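PDB 3BHQ: transcriptional regulator from Mesorhizobium loti, which probably binds DNA at cis-regulatory sites as a TetR-family transcription factor through a predicted helix-turn-helix motif. Local coordinates for residues E200-L203 with A204-V208; T156-P159 with Y160-A163; L92-L95 with A96-L99. All coordinates share one frame; numbering follows the deposited sequence.

Interaction 1 of 3, residues E200-L203 with A204-V208; sequences EAFL and AVYGV
Glu200 meets Ala204 chiefly through the backbone: Ala204 N donates to Glu200 O at 3.1 Å, the regular i to i+4 bond of helix 188-206. The next carbonyl, Ala201 O, shows the helix beginning to slacken, since its bond from Val205 N is weak, long at 3.4 Å, and it also receives a weak i to i+3 bond from Ala204 N. Phe202 carries most of the side-chain contact. With CG anti to the backbone N (chi1 179°), its ring swings toward the C-terminal end of the helix, where Tyr206 CD2 lies over one face, 3.4 Å from Phe202 CE1 and displaced toward the rim. The two ring planes are inclined at 44°, so the pair is oblique, and Tyr206 CB adds a CH-pi contact over the same Phe202 ring. Tyr206 N donates to Phe202 O at 2.9 Å. Were Phe202 an alanine, the Tyr206 ring would probably lose its aromatic neighbour and a gap would open toward Phe145 and Leu166. Leu203 O takes the last i to i+4 bond of the helix, from Gly207 N at 2.8 Å, while Leu203 CD2 lies 3.9 Å from Gly207 CA. Tyr206 OH bonds to His165 ND1, and Val205 packs on Val205 of the second subunit. Gly207 is the first residue to leave helical backbone angles although its N still bonds Leu203 O, which marks a C-terminal helix end, here that of the last helix of the C-terminal domain, which in TetR-family relatives generally binds ligands and forms the dimer.

Interaction 2 of 3, residues T156-P159 with Y160-A163; sequences TGDP and YLAA
Asp158 OD1 accepts from Leu161 N at 3.2 Å with an N-H...O angle of 161°, and this bond satisfies one of the amides that the first turn of helix 159-181 cannot pair within itself. The donor comes from above the carboxylate plane, 68° out of it. CG of Asp158 stands anti to the backbone N (chi1 -175°), which carries the carboxylate forward over the turn until CG is 3.4 Å from Leu161 CB; the two side chains cross at about a right angle. A second amide, Tyr160 N, is served by a water that accepts from it at 3.1 Å and donates to Asp158 OD1, so OD1 caps Leu161 N directly and is linked to Tyr160 N through the water. This is the N-cap of a helix, with Asp158 at the capping position and Pro159, which has no amide hydrogen to satisfy, at the first position of the helix. The capping carboxylate would probably also be stabilised by the partial positive charge of the helix start. Regular bonding then takes over: Ala162 N donates to Asp158 O at 3.0 Å and Ala163 N to Pro159 O at 2.9 Å. Thr156 makes an apolar contact across the turn, its CG2 lying 3.6 Å from Ala162 CB, while its OG1 is hydrogen-bonded to Thr149 OG1 on helix 123-150. Both Thr156 and Ala162 pack on Tyr206 of helix 188-206, whereas Leu161 reaches Ala197 of the second subunit.

Interaction 3 of 3, residues L92-L95 with A96-L99; sequences LQQL and ARRL
Two successive turns of helix 88-103, in the C-terminal domain of this TetR-type regulator, make up the contact, and unbroken i to i+4 bonding shows that the helix is regular here. Ala96 N donates to Leu92 O at 2.8 Å and Arg97 N to Gln93 O at 2.9 Å; Arg98 N to Gln94 O and Leu99 N to Leu95 O continue the pattern. The polar side centres on Arg97. Its chain is extended from CG to NE and runs beside that of Gln93 in the same direction, with amide and guanidinium planes only 8° apart; Gln93 OE1 stays 3.9 Å from Arg97 NH2, a separation too wide for a hydrogen bond. Gln94 approaches differently. Bent at chi2, it folds back so that NE2 sits 3.2 Å from Arg97 NH1. Both atoms are donors and cannot bond to each other, and the amide plane is turned 74° from the guanidinium. A water links the two side chains: lying in plane at the guanidinium edge, it accepts from Arg97 NH1 at 3.2 Å and donates to Gln94 OE1. On the apolar side Leu95 CD1 lies 4.0 Å from Leu99 CG. Leu95 CG is anti to the backbone N (chi1 175°), and CD1 is the methyl that leans toward Leu99. Arg97 NH2 forms a salt bridge with Asp196, joining this helix to helix 188-206, on which Leu92 and Ala96 also pack. Leu95 and Leu99 press against helix 56-83, and Leu99 and Ala96 meet helix 159-181.

From the N terminus the order is interaction 3, interaction 2, interaction 1. Each joins adjoining segments, so none closes a long loop, and the three follow in series without nesting or crossing. Interaction 3 lies within helix 88-103, interaction 2 starts helix 159-181, and interaction 1 ends helix 188-206. Interaction 1 touches both others: Phe202 CE1 is 3.5 Å from Ala162 O, and Leu203 CD2 is 3.6 Å from Leu92 CD1. Interactions 2 and 3 do not touch, their nearest atoms being about 7 Å apart. The end of helix 188-206 therefore bridges the other two helices, while interactions 1 and 2 also meet the second subunit.

Interaction 1 of 3, residues E200-L203 with A204-V208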
loop_
_atom_site.group_PDB
_atom_site.type_symbol
_atom_site.label_atom_id
_atom_site.label_comp_id
_atom_site.label_asym_id
_atom_site.label_seq_id
_atom_site.Cartn_x
_atom_site.Cartn_y
_atom_site.Cartn_z
ATOM N N GLU A 200 -9.030 18.958 -4.871
ATOM C CA GLU A 200 -8.524 20.161 -5.538
ATOM C C GLU A 200 -7.455 19.828 -6.561
ATOM O O GLU A 200 -7.485 20.324 -7.680
ATOM C CB GLU A 200 -7.986 21.165 -4.527
ATOM C CG GLU A 200 -7.503 22.476 -5.119
ATOM C CD GLU A 200 -7.051 23.440 -4.039
ATOM O OE1 GLU A 200 -7.929 23.979 -3.333
ATOM O OE2 GLU A 200 -5.824 23.662 -3.907
ATOM N N ALA A 201 -6.510 18.968 -6.175
ATOM C CA ALA A 201 -5.462 18.560 -7.097
ATOM C C ALA A 201 -6.036 17.761 -8.269
ATOM O O ALA A 201 -5.672 17.944 -9.426
ATOM C CB ALA A 201 -4.404 17.740 -6.350
ATOM N N PHE A 202 -6.945 16.835 -7.963
ATOM C CA PHE A 202 -7.631 16.043 -8.981
ATOM C C PHE A 202 -8.329 16.919 -10.024
ATOM O O PHE A 202 -8.186 16.665 -11.224
ATOM C CB PHE A 202 -8.640 15.084 -8.340
ATOM C CG PHE A 202 -9.401 14.249 -9.338
ATOM C CD1 PHE A 202 -8.910 13.021 -9.748
ATOM C CD2 PHE A 202 -10.621 14.695 -9.854
ATOM C CE1 PHE A 202 -9.634 12.258 -10.644
ATOM C CE2 PHE A 202 -11.332 13.939 -10.777
ATOM C CZ PHE A 202 -10.826 12.725 -11.166
ATOM N N LEU A 203 -9.080 17.932 -9.583
ATOM C CA LEU A 203 -9.773 18.826 -10.521
ATOM C C LEU A 203 -8.821 19.722 -11.321
ATOM O O LEU A 203 -9.168 20.122 -12.441
ATOM C CB LEU A 203 -10.861 19.658 -9.815
ATOM C CG LEU A 203 -12.084 18.820 -9.426
ATOM C CD1 LEU A 203 -13.033 19.609 -8.539
ATOM C CD2 LEU A 203 -12.817 18.277 -10.628
ATOM N N ALA A 204 -7.629 20.008 -10.775
ATOM C CA ALA A 204 -6.605 20.760 -11.506
ATOM C C ALA A 204 -6.192 20.021 -12.769
ATOM O O ALA A 204 -5.893 20.648 -13.781
ATOM C CB ALA A 204 -5.401 21.065 -10.624
ATOM N N VAL A 205 -6.213 18.690 -12.732
ATOM C CA VAL A 205 -5.909 17.859 -13.885
ATOM C C VAL A 205 -7.131 17.493 -14.724
ATOM O O VAL A 205 -7.112 17.574 -15.959
ATOM C CB VAL A 205 -5.325 16.453 -13.445
ATOM C CG1 VAL A 205 -4.878 15.646 -14.680
ATOM C CG2 VAL A 205 -4.225 16.567 -12.420
ATOM N N TYR A 206 -8.200 17.049 -14.055
ATOM C CA TYR A 206 -9.361 16.456 -14.737
ATOM C C TYR A 206 -10.641 17.286 -14.800
ATOM O O TYR A 206 -11.661 16.825 -15.344
ATOM C CB TYR A 206 -9.658 15.083 -14.137
ATOM C CG TYR A 206 -8.499 14.124 -14.277
ATOM C CD1 TYR A 206 -8.108 13.657 -15.545
ATOM C CD2 TYR A 206 -7.799 13.684 -13.177
ATOM C CE1 TYR A 206 -7.048 12.785 -15.689
ATOM C CE2 TYR A 206 -6.731 12.800 -13.310
ATOM C CZ TYR A 206 -6.361 12.354 -14.573
ATOM O OH TYR A 206 -5.319 11.476 -14.724
ATOM N N GLY A 207 -10.614 18.479 -14.219
ATOM C CA GLY A 207 -11.779 19.346 -14.257
ATOM C C GLY A 207 -11.944 19.997 -15.615
ATOM O O GLY A 207 -11.017 19.994 -16.416
ATOM N N VAL A 208 -13.128 20.548 -15.866
ATOM C CA VAL A 208 -13.395 21.276 -17.117
ATOM C C VAL A 208 -13.044 22.755 -16.928
ATOM O O VAL A 208 -13.367 23.349 -15.897
ATOM C CB VAL A 208 -14.851 21.109 -17.568
ATOM C CG1 VAL A 208 -15.154 22.012 -18.754
ATOM C CG2 VAL A 208 -15.104 19.668 -17.938
#

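Interaction 2 of 3, residues T156-P159 with Y160-A163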
loop_
_atom_site.group_PDB
_atom_site.type_symbol
_atom_site.label_atom_id
_atom_site.label_comp_id
_atom_site.label_asym_id
_atom_site.label_seq_id
_atom_site.Cartn_x
_atom_site.Cartn_y
_atom_site.Cartn_z
ATOM N N THR A 156 -12.006 12.991 -18.184
ATOM C CA THR A 156 -11.129 11.864 -17.914
ATOM C C THR A 156 -11.085 10.972 -19.151
ATOM O O THR A 156 -12.004 10.168 -19.385
ATOM C CB THR A 156 -11.572 11.063 -16.664
ATOM O OG1 THR A 156 -12.884 10.523 -16.869
ATOM C CG2 THR A 156 -11.550 11.942 -15.418
ATOM N N GLY A 157 -10.025 11.149 -19.949
ATOM C CA GLY A 157 -9.786 10.351 -21.157
ATOM C C GLY A 157 -9.583 8.870 -20.889
ATOM O O GLY A 157 -10.084 8.038 -21.651
ATOM N N ASP A 158 -8.832 8.554 -19.825
ATOM C CA ASP A 158 -8.570 7.197 -19.345
ATOM C C ASP A 158 -9.211 7.233 -17.943
ATOM O O ASP A 158 -8.537 7.605 -16.978
ATOM C CB ASP A 158 -7.059 6.929 -19.301
ATOM C CG ASP A 158 -6.696 5.498 -18.922
ATOM O OD1 ASP A 158 -7.507 4.738 -18.328
ATOM O OD2 ASP A 158 -5.514 5.150 -19.168
ATOM N N PRO A 159 -10.524 6.947 -17.859
ATOM C CA PRO A 159 -11.205 6.983 -16.560
ATOM C C PRO A 159 -10.663 6.045 -15.481
ATOM O O PRO A 159 -10.731 6.426 -14.302
ATOM C CB PRO A 159 -12.674 6.706 -16.917
ATOM C CG PRO A 159 -12.676 6.188 -18.271
ATOM C CD PRO A 159 -11.479 6.683 -18.956
ATOM N N TYR A 160 -10.145 4.858 -15.840
ATOM C CA TYR A 160 -9.540 3.923 -14.858
ATOM C C TYR A 160 -8.243 4.556 -14.297
ATOM O O TYR A 160 -7.999 4.506 -13.079
ATOM C CB TYR A 160 -9.243 2.523 -15.453
ATOM C CG TYR A 160 -8.850 1.435 -14.452
ATOM C CD1 TYR A 160 -7.503 1.139 -14.144
ATOM C CD2 TYR A 160 -9.833 0.659 -13.822
ATOM C CE1 TYR A 160 -7.168 0.105 -13.211
ATOM C CE2 TYR A 160 -9.507 -0.347 -12.920
ATOM C CZ TYR A 160 -8.184 -0.634 -12.621
ATOM O OH TYR A 160 -7.924 -1.626 -11.705
ATOM N N LEU A 161 -7.427 5.140 -15.180
ATOM C CA LEU A 161 -6.185 5.815 -14.730
ATOM C C LEU A 161 -6.528 6.981 -13.807
ATOM O O LEU A 161 -5.931 7.099 -12.720
ATOM C CB LEU A 161 -5.354 6.300 -15.913
ATOM C CG LEU A 161 -4.008 6.988 -15.589
ATOM C CD1 LEU A 161 -3.081 6.060 -14.893
ATOM C CD2 LEU A 161 -3.363 7.514 -16.856
ATOM N N ALA A 162 -7.515 7.762 -14.213
ATOM C CA ALA A 162 -8.004 8.937 -13.436
ATOM C C ALA A 162 -8.516 8.472 -12.079
ATOM O O ALA A 162 -8.219 9.090 -11.066
ATOM C CB ALA A 162 -9.058 9.664 -14.172
ATOM N N ALA A 163 -9.235 7.353 -12.050
ATOM C CA ALA A 163 -9.688 6.786 -10.780
ATOM C C ALA A 163 -8.498 6.431 -9.899
ATOM O O ALA A 163 -8.482 6.807 -8.715
ATOM C CB ALA A 163 -10.623 5.552 -11.014
HETATM O O HOH W 1 -10.457 3.281 -18.513
#

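Interaction 3 of 3, residues L92-L95 with A96-L99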
loop_
_atom_site.group_PDB
_atom_site.type_symbol
_atom_site.label_atom_id
_atom_site.label_comp_id
_atom_site.label_asym_id
_atom_site.label_seq_id
_atom_site.Cartn_x
_atom_site.Cartn_y
_atom_site.Cartn_z
ATOM N N LEU A 92 -17.292 15.601 -5.519
ATOM C CA LEU A 92 -16.045 14.826 -5.338
ATOM C C LEU A 92 -15.554 14.844 -3.899
ATOM O O LEU A 92 -15.003 13.836 -3.437
ATOM C CB LEU A 92 -14.946 15.285 -6.300
ATOM C CG LEU A 92 -15.113 14.787 -7.738
ATOM C CD1 LEU A 92 -14.323 15.636 -8.740
ATOM C CD2 LEU A 92 -14.779 13.299 -7.829
ATOM N N GLN A 93 -15.696 15.979 -3.218
ATOM C CA GLN A 93 -15.362 16.083 -1.795
ATOM C C GLN A 93 -16.188 15.085 -0.989
ATOM O O GLN A 93 -15.650 14.361 -0.149
ATOM C CB GLN A 93 -15.592 17.465 -1.229
ATOM C CG GLN A 93 -14.590 18.510 -1.632
ATOM C CD GLN A 93 -14.967 19.911 -1.188
ATOM O OE1 GLN A 93 -16.051 20.136 -0.633
ATOM N NE2 GLN A 93 -14.100 20.871 -1.463
ATOM N N GLN A 94 -17.506 15.026 -1.257
ATOM C CA GLN A 94 -18.354 14.066 -0.535
ATOM C C GLN A 94 -17.942 12.636 -0.809
ATOM O O GLN A 94 -17.881 11.829 0.119
ATOM C CB GLN A 94 -19.865 14.328 -0.793
ATOM C CG GLN A 94 -20.341 15.657 -0.237
ATOM C CD GLN A 94 -20.108 15.764 1.272
ATOM O OE1 GLN A 94 -20.546 14.902 2.028
ATOM N NE2 GLN A 94 -19.394 16.789 1.689
ATOM N N LEU A 95 -17.618 12.313 -2.057
ATOM C CA LEU A 95 -17.136 10.961 -2.396
ATOM C C LEU A 95 -15.817 10.657 -1.684
ATOM O O LEU A 95 -15.682 9.587 -1.064
ATOM C CB LEU A 95 -16.934 10.798 -3.916
ATOM C CG LEU A 95 -16.317 9.501 -4.446
ATOM C CD1 LEU A 95 -17.202 8.332 -3.985
ATOM C CD2 LEU A 95 -16.162 9.503 -5.947
ATOM N N ALA A 96 -14.873 11.587 -1.786
ATOM C CA ALA A 96 -13.528 11.406 -1.168
ATOM C C ALA A 96 -13.608 11.192 0.329
ATOM O O ALA A 96 -12.930 10.316 0.883
ATOM C CB ALA A 96 -12.634 12.580 -1.458
ATOM N N ARG A 97 -14.434 11.985 1.001
ATOM C CA ARG A 97 -14.628 11.840 2.447
ATOM C C ARG A 97 -15.193 10.458 2.809
ATOM O O ARG A 97 -14.728 9.828 3.776
ATOM C CB ARG A 97 -15.518 12.960 2.993
ATOM C CG ARG A 97 -14.879 14.335 2.922
ATOM C CD ARG A 97 -15.922 15.404 3.172
ATOM N NE ARG A 97 -15.423 16.773 2.977
ATOM C CZ ARG A 97 -16.117 17.869 3.317
ATOM N NH1 ARG A 97 -17.315 17.790 3.903
ATOM N NH2 ARG A 97 -15.607 19.076 3.100
ATOM N N ARG A 98 -16.162 9.958 2.027
ATOM C CA ARG A 98 -16.738 8.624 2.262
ATOM C C ARG A 98 -15.721 7.517 1.971
ATOM O O ARG A 98 -15.647 6.536 2.716
ATOM C CB ARG A 98 -18.008 8.382 1.434
ATOM C CG ARG A 98 -19.185 9.262 1.801
ATOM C CD ARG A 98 -19.847 8.886 3.146
ATOM N NE ARG A 98 -20.505 7.570 3.106
ATOM C CZ ARG A 98 -20.063 6.417 3.626
ATOM N NH1 ARG A 98 -20.811 5.325 3.474
ATOM N NH2 ARG A 98 -18.914 6.323 4.303
ATOM N N LEU A 99 -14.941 7.666 0.888
ATOM C CA LEU A 99 -13.901 6.669 0.518
ATOM C C LEU A 99 -12.881 6.522 1.625
ATOM O O LEU A 99 -12.498 5.391 1.966
ATOM C CB LEU A 99 -13.170 7.037 -0.782
ATOM C CG LEU A 99 -13.931 7.016 -2.103
ATOM C CD1 LEU A 99 -13.005 7.536 -3.217
ATOM C CD2 LEU A 99 -14.474 5.611 -2.424
HETATM O O HOH W 2 -19.050 15.324 4.857
#